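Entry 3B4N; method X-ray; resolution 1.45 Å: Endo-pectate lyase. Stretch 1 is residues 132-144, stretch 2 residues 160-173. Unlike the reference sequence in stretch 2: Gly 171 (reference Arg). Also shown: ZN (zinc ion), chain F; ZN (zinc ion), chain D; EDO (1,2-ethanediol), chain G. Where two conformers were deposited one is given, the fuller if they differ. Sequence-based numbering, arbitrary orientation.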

# COMPACT_ATOMS: atom_id res chain seq x y z
N VAL A 132 5.08 15.92 4.64
CA VAL A 132 4.20 16.17 5.77
C VAL A 132 4.04 14.90 6.58
O VAL A 132 3.66 13.85 6.06
CB VAL A 132 2.80 16.65 5.31
CG1 VAL A 132 1.89 16.81 6.53
CG2 VAL A 132 2.91 17.98 4.57
N ASP A 133 4.36 15.00 7.87
CA ASP A 133 4.24 13.87 8.78
C ASP A 133 2.91 14.07 9.49
O ASP A 133 2.75 15.01 10.27
CB ASP A 133 5.38 13.88 9.79
CG ASP A 133 5.46 12.61 10.60
OD1 ASP A 133 4.41 11.97 10.86
OD2 ASP A 133 6.59 12.24 10.99
N CYS A 134 1.96 13.18 9.23
CA CYS A 134 0.64 13.27 9.83
C CYS A 134 0.55 12.76 11.26
O CYS A 134 -0.52 12.81 11.88
CB CYS A 134 -0.38 12.55 8.95
SG CYS A 134 -0.53 13.31 7.30
N GLY A 135 1.65 12.23 11.77
CA GLY A 135 1.69 11.76 13.15
C GLY A 135 0.72 10.68 13.57
O GLY A 135 0.37 10.60 14.75
N GLY A 136 0.26 9.86 12.63
CA GLY A 136 -0.65 8.78 12.96
C GLY A 136 -2.12 9.11 13.11
O GLY A 136 -2.89 8.26 13.55
N VAL A 137 -2.53 10.31 12.73
CA VAL A 137 -3.93 10.68 12.87
C VAL A 137 -4.80 9.99 11.82
O VAL A 137 -4.29 9.47 10.83
CB VAL A 137 -4.15 12.21 12.73
CG1 VAL A 137 -3.34 12.95 13.78
CG2 VAL A 137 -3.77 12.66 11.33
N THR A 138 -6.10 10.01 12.06
CA THR A 138 -7.08 9.41 11.16
C THR A 138 -7.85 10.51 10.44
O THR A 138 -8.16 11.55 11.02
CB THR A 138 -8.12 8.57 11.94
OG1 THR A 138 -7.48 7.45 12.54
CG2 THR A 138 -9.23 8.08 11.00
N ILE A 139 -8.12 10.29 9.16
CA ILE A 139 -8.92 11.24 8.39
C ILE A 139 -9.89 10.44 7.55
O ILE A 139 -9.67 9.25 7.30
CB ILE A 139 -8.08 12.15 7.46
CG1 ILE A 139 -7.42 11.33 6.36
CG2 ILE A 139 -7.07 12.94 8.29
CD1 ILE A 139 -6.81 12.19 5.27
N GLY A 140 -10.97 11.07 7.14
CA GLY A 140 -11.96 10.40 6.33
C GLY A 140 -13.15 11.29 6.12
O GLY A 140 -13.37 12.23 6.89
N THR A 141 -13.91 11.02 5.07
CA THR A 141 -15.11 11.79 4.78
C THR A 141 -16.25 10.78 4.65
O THR A 141 -16.92 10.46 5.64
CB THR A 141 -14.95 12.64 3.49
OG1 THR A 141 -14.51 11.81 2.40
CG2 THR A 141 -13.92 13.76 3.70
N SER A 142 -16.44 10.25 3.45
CA SER A 142 -17.51 9.28 3.23
C SER A 142 -17.18 8.33 2.09
O SER A 142 -16.13 8.45 1.45
CB SER A 142 -18.81 10.02 2.89
OG SER A 142 -18.63 10.80 1.72
N CYS A 143 -18.08 7.38 1.85
CA CYS A 143 -17.91 6.42 0.77
C CYS A 143 -19.30 5.93 0.40
O CYS A 143 -19.68 4.80 0.70
CB CYS A 143 -17.03 5.26 1.21
SG CYS A 143 -16.61 4.14 -0.17
N PRO A 144 -20.09 6.79 -0.27
CA PRO A 144 -21.45 6.46 -0.69
C PRO A 144 -21.49 5.30 -1.67
O PRO A 144 -20.61 5.15 -2.51
CB PRO A 144 -21.95 7.75 -1.33
CG PRO A 144 -21.11 8.82 -0.67
CD PRO A 144 -19.76 8.18 -0.63
N THR A 160 5.36 14.40 -0.21
CA THR A 160 5.32 13.16 0.55
C THR A 160 4.40 13.29 1.75
O THR A 160 4.38 14.33 2.42
CB THR A 160 6.73 12.78 1.07
OG1 THR A 160 7.58 12.49 -0.04
CG2 THR A 160 6.67 11.55 1.99
N VAL A 161 3.62 12.26 2.02
CA VAL A 161 2.78 12.24 3.20
C VAL A 161 3.11 10.95 3.94
O VAL A 161 3.34 9.90 3.31
CB VAL A 161 1.27 12.29 2.85
CG1 VAL A 161 0.87 11.06 2.04
CG2 VAL A 161 0.46 12.37 4.14
N LYS A 162 3.21 11.01 5.26
CA LYS A 162 3.51 9.80 6.01
C LYS A 162 2.76 9.69 7.32
O LYS A 162 2.33 10.70 7.89
CB LYS A 162 5.01 9.66 6.25
CG LYS A 162 5.68 10.80 6.98
CD LYS A 162 7.19 10.59 6.97
CE LYS A 162 7.94 11.69 7.67
NZ LYS A 162 9.42 11.47 7.54
N ASN A 163 2.58 8.45 7.76
CA ASN A 163 1.92 8.13 9.03
C ASN A 163 0.49 8.66 9.07
O ASN A 163 0.17 9.55 9.86
CB ASN A 163 2.73 8.72 10.19
CG ASN A 163 4.20 8.37 10.11
OD1 ASN A 163 5.06 9.24 10.28
ND2 ASN A 163 4.50 7.12 9.86
N LEU A 164 -0.37 8.09 8.24
CA LEU A 164 -1.75 8.54 8.16
C LEU A 164 -2.67 7.35 8.08
O LEU A 164 -2.34 6.35 7.45
CB LEU A 164 -1.92 9.41 6.92
CG LEU A 164 -3.32 9.96 6.58
CD1 LEU A 164 -3.75 10.99 7.63
CD2 LEU A 164 -3.27 10.61 5.20
N ARG A 165 -3.84 7.45 8.71
CA ARG A 165 -4.83 6.39 8.67
C ARG A 165 -6.07 6.94 8.00
O ARG A 165 -6.51 8.05 8.30
CB ARG A 165 -5.18 5.91 10.08
CG ARG A 165 -6.08 4.67 10.11
CD ARG A 165 -6.63 4.43 11.51
NE ARG A 165 -5.57 4.40 12.51
CZ ARG A 165 -4.85 3.33 12.82
NH1 ARG A 165 -3.90 3.43 13.74
NH2 ARG A 165 -5.09 2.16 12.24
N ILE A 166 -6.62 6.16 7.08
CA ILE A 166 -7.83 6.52 6.36
C ILE A 166 -8.95 5.67 6.95
O ILE A 166 -8.87 4.44 6.95
CB ILE A 166 -7.69 6.21 4.85
CG1 ILE A 166 -6.43 6.87 4.29
CG2 ILE A 166 -8.93 6.69 4.10
CD1 ILE A 166 -6.39 8.38 4.46
N SER A 167 -9.99 6.32 7.46
CA SER A 167 -11.11 5.61 8.07
C SER A 167 -11.85 4.63 7.16
O SER A 167 -11.94 4.83 5.96
CB SER A 167 -12.11 6.61 8.66
OG SER A 167 -12.87 7.24 7.65
N ALA A 168 -12.39 3.58 7.77
CA ALA A 168 -13.10 2.55 7.03
C ALA A 168 -14.31 3.06 6.27
O ALA A 168 -14.60 2.60 5.17
CB ALA A 168 -13.52 1.42 7.97
N SER A 169 -15.02 4.03 6.85
CA SER A 169 -16.23 4.55 6.22
C SER A 169 -16.04 5.85 5.44
O SER A 169 -17.00 6.36 4.85
CB SER A 169 -17.31 4.77 7.28
OG SER A 169 -16.93 5.78 8.19
N GLY A 170 -14.83 6.37 5.41
CA GLY A 170 -14.61 7.63 4.71
C GLY A 170 -13.44 7.69 3.76
O GLY A 170 -12.82 8.75 3.60
N GLY A 171 -13.17 6.58 3.08
CA GLY A 171 -12.04 6.52 2.17
C GLY A 171 -12.13 7.33 0.89
O GLY A 171 -11.10 7.57 0.24
N ALA A 172 -13.34 7.75 0.52
CA ALA A 172 -13.58 8.54 -0.69
C ALA A 172 -12.68 8.12 -1.86
O ALA A 172 -12.70 6.95 -2.25
CB ALA A 172 -13.41 10.03 -0.39
N ASP A 173 -11.91 9.04 -2.43
CA ASP A 173 -11.03 8.67 -3.53
C ASP A 173 -9.55 8.64 -3.12
O ASP A 173 -8.66 8.98 -3.90
CB ASP A 173 -11.21 9.59 -4.74
CG ASP A 173 -10.67 8.96 -6.01
OD1 ASP A 173 -10.29 9.69 -6.94
OD2 ASP A 173 -10.63 7.72 -6.07
ZN ZN F . -9.00 9.87 -8.24
ZN ZN D . -10.01 6.72 -7.69
C1 EDO G . 9.95 8.94 10.91
O1 EDO G . 9.60 8.55 9.47
C2 EDO G . 9.22 10.19 11.42
O2 EDO G . 7.69 9.86 11.40
O HOH W 1 -5.15 6.89 13.70
O HOH W 2 -2.31 5.88 14.79
O HOH W 3 -8.74 7.50 -8.77
O HOH W 4 -11.55 6.79 -8.89

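Parallel strands stacked turn upon turn, as in the coils of a pectate lyase, illustrate a general principle: the backbone sets the register, and the side-chain rotamers then fill whatever space that register leaves. In this contact two short parallel ladders do the first job. Val 132 N donates to Thr 160 O (2.8 Å), Lys 162 N to Val 132 O (3.0 Å) and Cys 134 N to Lys 162 O (2.8 Å). After a shift of two residues the second ladder resumes, with Arg 165 N bonded to Val 137 O (3.0 Å), Ile 139 N to Arg 165 O (2.9 Å) and Ser 167 N to Ile 139 O (3.0 Å).

The shift is accommodated by a type I' turn from Cys 134 to Val 137. Both central residues, Gly 135 and Gly 136, have positive phi; at the angles of Gly 136 a CB would be jammed against the preceding carbonyl. Asp 133, with chi1 in t, turns its carboxylate so that OD1 accepts a hydrogen bond from Gly 135 N (2.9 Å), while Gly 136 N reaches Asn 163 O (2.8 Å), at the corner of the other stretch. The other carboxylate oxygen, Asp 133 OD2, takes a hydrogen bond from O2 of the ethanediol (2.7 Å). The extended Lys 162, p at chi1 and t thereafter, leaves its NZ 4.5 Å from Asp 133 OD2, beyond a salt bridge.

On the buried side, rotamers bring apolar ends together. Leu 164, t then p, places CD1 3.9 Å from Cys 134 CB and CD2 3.9 Å from Ile 139 CD1. Ile 139, p then t, and Ile 166, m at both angles in the conformer given, bring their ends nearer than their CA-to-CB bonds would suggest, so that Ile 139 CG1 lies 3.7 Å from Ile 166 CD1.

Thr 138 and Arg 165 share the other face. The m rotamer of Thr 138 sets OG1 3.3 Å from Arg 165 CD, at the edge of the guanidinium and near its plane. One water joins the group, accepting from Arg 165 NE (2.8 Å), donating to Gly 136 O (2.6 Å) and hydrogen-bonding Thr 138 OG1 (2.7 Å).

Beyond the ladders, close packing favours small residues. Thr 141 N donates to Gly 170 O (2.9 Å), and an ideal CB on Gly 170 would fall 2.4 Å from Thr 141 N. Likewise, one on Gly 140 would clash with Ser 167 OG, at 2.0 Å.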